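Local coordinates for ATPase associated with various cellular activities, AAA_5 (Staphylothermus marinus, PDB 6N0S), which is the N-terminal EVE-like domain of an McrB protein, resembles PUA-like RNA-binding folds, and probably serves nucleic-acid recognition for a predicted ATPase, at residues A[28-42]-A[124-137]. Sequence-based numbering, arbitrary orientation.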
loop_
_atom_site.group_PDB
_atom_site.type_symbol
_atom_site.label_atom_id
_atom_site.label_comp_id
_atom_site.label_asym_id
_atom_site.label_seq_id
_atom_site.Cartn_x
_atom_site.Cartn_y
_atom_site.Cartn_z
ATOM N N GLY A 28 6.109 -3.404 -1.212
ATOM C CA GLY A 28 6.986 -2.577 -1.997
ATOM C C GLY A 28 6.879 -2.806 -3.483
ATOM O O GLY A 28 7.465 -2.034 -4.249
ATOM N N LEU A 29 6.106 -3.799 -3.919
ATOM C CA LEU A 29 5.921 -4.092 -5.330
ATOM C C LEU A 29 4.652 -3.514 -5.930
ATOM O O LEU A 29 4.644 -3.136 -7.114
ATOM C CB LEU A 29 5.911 -5.610 -5.535
ATOM C CG LEU A 29 7.165 -6.334 -5.101
ATOM C CD1 LEU A 29 6.959 -7.831 -5.368
ATOM C CD2 LEU A 29 8.387 -5.801 -5.826
ATOM N N THR A 30 3.554 -3.498 -5.181
ATOM C CA THR A 30 2.309 -2.959 -5.707
ATOM C C THR A 30 1.499 -2.363 -4.580
ATOM O O THR A 30 1.784 -2.567 -3.399
ATOM C CB THR A 30 1.432 -4.004 -6.416
ATOM O OG1 THR A 30 0.905 -4.919 -5.444
ATOM C CG2 THR A 30 2.206 -4.763 -7.471
ATOM N N LEU A 31 0.510 -1.575 -5.001
ATOM C CA LEU A 31 -0.632 -1.160 -4.207
ATOM C C LEU A 31 -1.866 -1.641 -4.932
ATOM O O LEU A 31 -2.006 -1.405 -6.133
ATOM C CB LEU A 31 -0.720 0.363 -4.058
ATOM C CG LEU A 31 0.513 1.103 -3.537
ATOM C CD1 LEU A 31 0.210 2.628 -3.485
ATOM C CD2 LEU A 31 0.974 0.610 -2.186
ATOM N N TRP A 32 -2.770 -2.277 -4.211
ATOM C CA TRP A 32 -3.969 -2.757 -4.875
ATOM C C TRP A 32 -5.042 -2.962 -3.826
ATOM O O TRP A 32 -4.749 -3.122 -2.641
ATOM C CB TRP A 32 -3.664 -4.052 -5.643
ATOM C CG TRP A 32 -3.442 -5.237 -4.778
ATOM C CD1 TRP A 32 -2.255 -5.665 -4.253
ATOM C CD2 TRP A 32 -4.427 -6.162 -4.349
ATOM N NE1 TRP A 32 -2.445 -6.801 -3.516
ATOM C CE2 TRP A 32 -3.777 -7.127 -3.557
ATOM C CE3 TRP A 32 -5.808 -6.261 -4.546
ATOM C CZ2 TRP A 32 -4.454 -8.187 -2.967
ATOM C CZ3 TRP A 32 -6.483 -7.301 -3.961
ATOM C CH2 TRP A 32 -5.809 -8.262 -3.177
ATOM N N GLY A 33 -6.281 -2.945 -4.276
ATOM C CA GLY A 33 -7.399 -3.059 -3.365
ATOM C C GLY A 33 -8.701 -2.962 -4.130
ATOM O O GLY A 33 -8.730 -2.664 -5.326
HETATM N N MSE A 34 -9.784 -3.199 -3.407
HETATM C CA MSE A 34 -11.102 -3.135 -3.976
HETATM C C MSE A 34 -11.588 -1.705 -3.903
HETATM O O MSE A 34 -11.604 -1.125 -2.834
HETATM C CB MSE A 34 -12.065 -4.052 -3.220
HETATM C CG MSE A 34 -13.493 -4.061 -3.788
HETATM SE SE MSE A 34 -14.676 -5.280 -2.750
HETATM C CE MSE A 34 -13.628 -6.757 -2.818
ATOM N N ILE A 35 -12.013 -1.179 -5.051
ATOM C CA ILE A 35 -12.272 0.242 -5.185
ATOM C C ILE A 35 -13.358 0.675 -4.203
ATOM O O ILE A 35 -13.146 1.586 -3.398
ATOM C CB ILE A 35 -12.620 0.569 -6.646
ATOM C CG1 ILE A 35 -11.367 0.405 -7.505
ATOM C CG2 ILE A 35 -13.196 1.987 -6.792
ATOM C CD1 ILE A 35 -11.569 0.549 -9.022
ATOM N N LYS A 36 -14.501 -0.025 -4.189
ATOM C CA LYS A 36 -15.620 0.390 -3.336
ATOM C C LYS A 36 -15.295 0.297 -1.851
ATOM O O LYS A 36 -16.002 0.897 -1.036
ATOM C CB LYS A 36 -16.876 -0.442 -3.638
ATOM C CG LYS A 36 -16.822 -1.888 -3.143
ATOM C CD LYS A 36 -18.008 -2.737 -3.626
ATOM C CE LYS A 36 -18.347 -3.867 -2.619
ATOM N NZ LYS A 36 -19.564 -4.662 -2.979
ATOM N N LYS A 37 -14.228 -0.390 -1.478
ATOM C CA LYS A 37 -13.787 -0.383 -0.089
ATOM C C LYS A 37 -12.857 0.781 0.253
ATOM O O LYS A 37 -12.677 1.074 1.437
ATOM C CB LYS A 37 -13.057 -1.682 0.258
ATOM C CG LYS A 37 -13.929 -2.925 0.242
ATOM C CD LYS A 37 -14.541 -3.211 1.630
ATOM C CE LYS A 37 -15.463 -4.440 1.644
ATOM N NZ LYS A 37 -14.726 -5.724 1.390
ATOM N N HIS A 38 -12.217 1.412 -0.727
ATOM C CA HIS A 38 -11.220 2.442 -0.433
ATOM C C HIS A 38 -11.370 3.586 -1.417
ATOM O O HIS A 38 -10.406 4.081 -2.008
ATOM C CB HIS A 38 -9.819 1.844 -0.454
ATOM C CG HIS A 38 -9.649 0.749 0.533
ATOM N ND1 HIS A 38 -9.514 0.985 1.884
ATOM C CD2 HIS A 38 -9.676 -0.595 0.384
ATOM C CE1 HIS A 38 -9.426 -0.170 2.520
ATOM N NE2 HIS A 38 -9.521 -1.139 1.632
ATOM N N ALA A 39 -12.619 4.002 -1.635
ATOM C CA ALA A 39 -12.899 4.860 -2.776
ATOM C C ALA A 39 -12.201 6.204 -2.641
ATOM O O ALA A 39 -11.577 6.682 -3.590
ATOM C CB ALA A 39 -14.407 5.065 -2.935
ATOM N N SER A 40 -12.327 6.853 -1.488
ATOM C CA SER A 40 -11.699 8.169 -1.350
ATOM C C SER A 40 -10.169 8.079 -1.322
ATOM O O SER A 40 -9.482 9.035 -1.721
ATOM C CB SER A 40 -12.216 8.877 -0.101
ATOM O OG SER A 40 -11.683 8.328 1.075
ATOM N N GLU A 41 -9.624 6.967 -0.826
ATOM C CA GLU A 41 -8.169 6.749 -0.833
ATOM C C GLU A 41 -7.651 6.567 -2.248
ATOM O O GLU A 41 -6.701 7.238 -2.676
ATOM C CB GLU A 41 -7.837 5.531 0.012
ATOM C CG GLU A 41 -8.116 5.767 1.503
ATOM C CD GLU A 41 -8.502 4.516 2.307
ATOM O OE1 GLU A 41 -7.728 3.506 2.363
ATOM O OE2 GLU A 41 -9.591 4.573 2.926
ATOM N N TYR A 42 -8.286 5.680 -3.001
ATOM C CA TYR A 42 -7.977 5.555 -4.416
ATOM C C TYR A 42 -8.120 6.886 -5.139
ATOM O O TYR A 42 -7.245 7.282 -5.919
ATOM C CB TYR A 42 -8.901 4.509 -5.025
ATOM C CG TYR A 42 -8.689 4.259 -6.503
ATOM C CD1 TYR A 42 -7.423 4.099 -7.019
ATOM C CD2 TYR A 42 -9.765 4.150 -7.373
ATOM C CE1 TYR A 42 -7.222 3.842 -8.368
ATOM C CE2 TYR A 42 -9.571 3.871 -8.720
ATOM C CZ TYR A 42 -8.292 3.717 -9.204
ATOM O OH TYR A 42 -8.083 3.451 -10.537
ATOM N N ILE A 124 -11.917 -9.899 2.183
ATOM C CA ILE A 124 -12.616 -8.954 1.316
ATOM C C ILE A 124 -13.777 -9.558 0.528
ATOM O O ILE A 124 -14.666 -8.802 0.095
ATOM C CB ILE A 124 -11.651 -8.233 0.346
ATOM C CG1 ILE A 124 -10.923 -9.198 -0.572
ATOM C CG2 ILE A 124 -10.662 -7.394 1.126
ATOM C CD1 ILE A 124 -10.059 -8.495 -1.591
ATOM N N ARG A 125 -13.804 -10.870 0.332
ATOM C CA ARG A 125 -14.921 -11.577 -0.302
ATOM C C ARG A 125 -15.423 -10.883 -1.566
ATOM O O ARG A 125 -16.526 -10.336 -1.584
ATOM C CB ARG A 125 -16.058 -11.748 0.705
ATOM C CG ARG A 125 -15.579 -12.402 2.011
ATOM C CD ARG A 125 -16.661 -12.516 3.066
ATOM N NE ARG A 125 -17.020 -11.222 3.641
ATOM C CZ ARG A 125 -16.314 -10.584 4.572
ATOM N NH1 ARG A 125 -15.196 -11.112 5.060
ATOM N NH2 ARG A 125 -16.720 -9.409 5.020
ATOM N N PRO A 126 -14.662 -10.915 -2.652
ATOM C CA PRO A 126 -15.106 -10.263 -3.877
ATOM C C PRO A 126 -16.317 -10.955 -4.474
ATOM O O PRO A 126 -16.574 -12.134 -4.247
ATOM C CB PRO A 126 -13.897 -10.394 -4.810
ATOM C CG PRO A 126 -12.765 -10.780 -3.934
ATOM C CD PRO A 126 -13.369 -11.580 -2.839
ATOM N N SER A 127 -17.051 -10.192 -5.263
ATOM C CA SER A 127 -18.086 -10.703 -6.133
ATOM C C SER A 127 -17.649 -10.499 -7.574
ATOM O O SER A 127 -16.662 -9.808 -7.854
ATOM C CB SER A 127 -19.409 -9.992 -5.864
ATOM O OG SER A 127 -19.406 -8.684 -6.425
ATOM N N ARG A 128 -18.416 -11.085 -8.493
ATOM C CA ARG A 128 -18.054 -11.035 -9.906
ATOM C C ARG A 128 -17.997 -9.603 -10.419
ATOM O O ARG A 128 -17.215 -9.302 -11.329
ATOM C CB ARG A 128 -19.049 -11.856 -10.737
ATOM C CG ARG A 128 -19.553 -13.128 -10.038
ATOM C CD ARG A 128 -19.969 -14.248 -11.009
ATOM N NE ARG A 128 -19.966 -15.553 -10.331
ATOM C CZ ARG A 128 -18.864 -16.246 -10.042
ATOM N NH1 ARG A 128 -17.673 -15.766 -10.374
ATOM N NH2 ARG A 128 -18.948 -17.419 -9.415
ATOM N N SER A 129 -18.812 -8.713 -9.853
ATOM C CA SER A 129 -18.857 -7.327 -10.284
ATOM C C SER A 129 -17.808 -6.438 -9.619
ATOM O O SER A 129 -17.506 -5.359 -10.149
ATOM C CB SER A 129 -20.249 -6.751 -9.993
ATOM O OG SER A 129 -20.773 -7.326 -8.807
ATOM N N ASP A 130 -17.252 -6.843 -8.481
ATOM C CA ASP A 130 -16.342 -5.964 -7.754
ATOM C C ASP A 130 -15.123 -5.652 -8.608
ATOM O O ASP A 130 -14.579 -6.528 -9.281
ATOM C CB ASP A 130 -15.911 -6.603 -6.434
ATOM C CG ASP A 130 -17.047 -6.712 -5.428
ATOM O OD1 ASP A 130 -18.063 -6.026 -5.613
ATOM O OD2 ASP A 130 -16.917 -7.475 -4.443
ATOM N N ARG A 131 -14.693 -4.397 -8.566
ATOM C CA ARG A 131 -13.557 -3.899 -9.320
ATOM C C ARG A 131 -12.408 -3.534 -8.393
ATOM O O ARG A 131 -12.616 -3.113 -7.249
ATOM C CB ARG A 131 -13.923 -2.643 -10.116
ATOM C CG ARG A 131 -15.275 -2.691 -10.808
ATOM C CD ARG A 131 -15.288 -3.790 -11.846
ATOM N NE ARG A 131 -14.255 -3.539 -12.851
ATOM C CZ ARG A 131 -13.742 -4.464 -13.651
ATOM N NH1 ARG A 131 -14.143 -5.726 -13.566
ATOM N NH2 ARG A 131 -12.806 -4.127 -14.521
ATOM N N PHE A 132 -11.209 -3.584 -8.950
ATOM C CA PHE A 132 -9.954 -3.503 -8.213
ATOM C C PHE A 132 -9.028 -2.506 -8.891
ATOM O O PHE A 132 -9.008 -2.414 -10.117
ATOM C CB PHE A 132 -9.279 -4.898 -8.136
ATOM C CG PHE A 132 -9.977 -5.828 -7.227
ATOM C CD1 PHE A 132 -11.054 -6.584 -7.667
ATOM C CD2 PHE A 132 -9.589 -5.921 -5.917
ATOM C CE1 PHE A 132 -11.739 -7.393 -6.799
ATOM C CE2 PHE A 132 -10.263 -6.765 -5.041
ATOM C CZ PHE A 132 -11.338 -7.485 -5.478
ATOM N N PHE A 133 -8.281 -1.750 -8.091
ATOM C CA PHE A 133 -7.230 -0.881 -8.595
ATOM C C PHE A 133 -5.867 -1.530 -8.376
ATOM O O PHE A 133 -5.692 -2.370 -7.483
ATOM C CB PHE A 133 -7.275 0.519 -7.938
ATOM C CG PHE A 133 -6.961 0.541 -6.463
ATOM C CD1 PHE A 133 -5.655 0.612 -6.012
ATOM C CD2 PHE A 133 -7.974 0.535 -5.532
ATOM C CE1 PHE A 133 -5.378 0.667 -4.649
ATOM C CE2 PHE A 133 -7.698 0.580 -4.174
ATOM C CZ PHE A 133 -6.401 0.647 -3.740
ATOM N N LEU A 134 -4.897 -1.112 -9.207
ATOM C CA LEU A 134 -3.529 -1.600 -9.144
ATOM C C LEU A 134 -2.569 -0.498 -9.543
ATOM O O LEU A 134 -2.685 0.058 -10.631
ATOM C CB LEU A 134 -3.338 -2.790 -10.078
ATOM C CG LEU A 134 -1.936 -3.383 -10.216
ATOM C CD1 LEU A 134 -1.416 -3.824 -8.903
ATOM C CD2 LEU A 134 -2.032 -4.537 -11.162
ATOM N N PHE A 135 -1.602 -0.229 -8.689
ATOM C CA PHE A 135 -0.477 0.631 -9.009
ATOM C C PHE A 135 0.799 -0.193 -8.936
ATOM O O PHE A 135 1.030 -0.918 -7.955
ATOM C CB PHE A 135 -0.379 1.814 -8.041
ATOM C CG PHE A 135 -1.533 2.776 -8.134
ATOM C CD1 PHE A 135 -1.639 3.649 -9.201
ATOM C CD2 PHE A 135 -2.504 2.805 -7.164
ATOM C CE1 PHE A 135 -2.672 4.551 -9.292
ATOM C CE2 PHE A 135 -3.552 3.699 -7.263
ATOM C CZ PHE A 135 -3.626 4.576 -8.341
ATOM N N ARG A 136 1.645 -0.066 -9.950
ATOM C CA ARG A 136 2.968 -0.683 -9.913
ATOM C C ARG A 136 3.951 0.298 -9.280
ATOM O O ARG A 136 4.074 1.431 -9.747
ATOM C CB ARG A 136 3.406 -1.073 -11.324
ATOM C CG ARG A 136 2.651 -2.273 -11.875
ATOM C CD ARG A 136 2.881 -2.438 -13.352
ATOM N NE ARG A 136 2.943 -3.842 -13.734
ATOM C CZ ARG A 136 1.901 -4.563 -14.141
ATOM N NH1 ARG A 136 0.696 -4.021 -14.225
ATOM N NH2 ARG A 136 2.075 -5.838 -14.484
ATOM N N LEU A 137 4.628 -0.139 -8.214
ATOM C CA LEU A 137 5.668 0.602 -7.521
ATOM C C LEU A 137 7.049 0.268 -8.090
ATOM O O LEU A 137 7.234 -0.713 -8.813
ATOM C CB LEU A 137 5.659 0.258 -6.029
ATOM C CG LEU A 137 4.313 0.505 -5.333
ATOM C CD1 LEU A 137 4.353 -0.020 -3.911
ATOM C CD2 LEU A 137 3.961 1.985 -5.369
HETATM O O HOH W 1 6.463 -3.797 -9.303
HETATM O O HOH W 2 -15.070 -2.435 -6.059
#
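Phe133 lays its ring across the backbone of Gly33, its partner on the antiparallel strand. The first torsion puts CG between the backbone N and the carbonyl carbon (chi1 66°), swinging the ring over the partner strand. Phe133 CB sits over one face of the Tyr42 ring, 3.4 Å from Tyr42 CE1. Phe133 CG lies 3.6 Å from Tyr42 CD1. Further out, CD1 and CE1 lie against Trp32 CA, CD2 and CE2 by Gly33 O, and Phe133 CZ reaches Gly33 N at 3.6 Å. Gly33 CA makes a CH-pi contact with the ring; a side chain here would run into CZ, so glycine suits the place. On the other face the Tyr42 ring is nearly parallel (10°) but slid aside, and its OH is hydrogen-bonded to Glu89.

Strands 30-34 and 132-136 belong to a small three-stranded antiparallel sheet in this PUA-like, EVE-type domain. Phe135 N donates to Leu31 O at 2.8 Å, whereas Gly33 N to Phe133 O is weak. Trp32, Met34 and Phe132 occupy the sheet face away from Phe133, towards helices 92-105 and 110-124. Selenomethionine Met34, its flexible, unbranched selenoether chain bent at chi3 (-52°), brings CE to 3.6 Å from Phe132 CZ and close to Ile124 and Pro126. Exposed Lys36 NZ forms a salt bridge with buried Asp130 OD1 at 3.3 Å, its hydrogen bond weak; Ser127 N donates to Asp130 OD2.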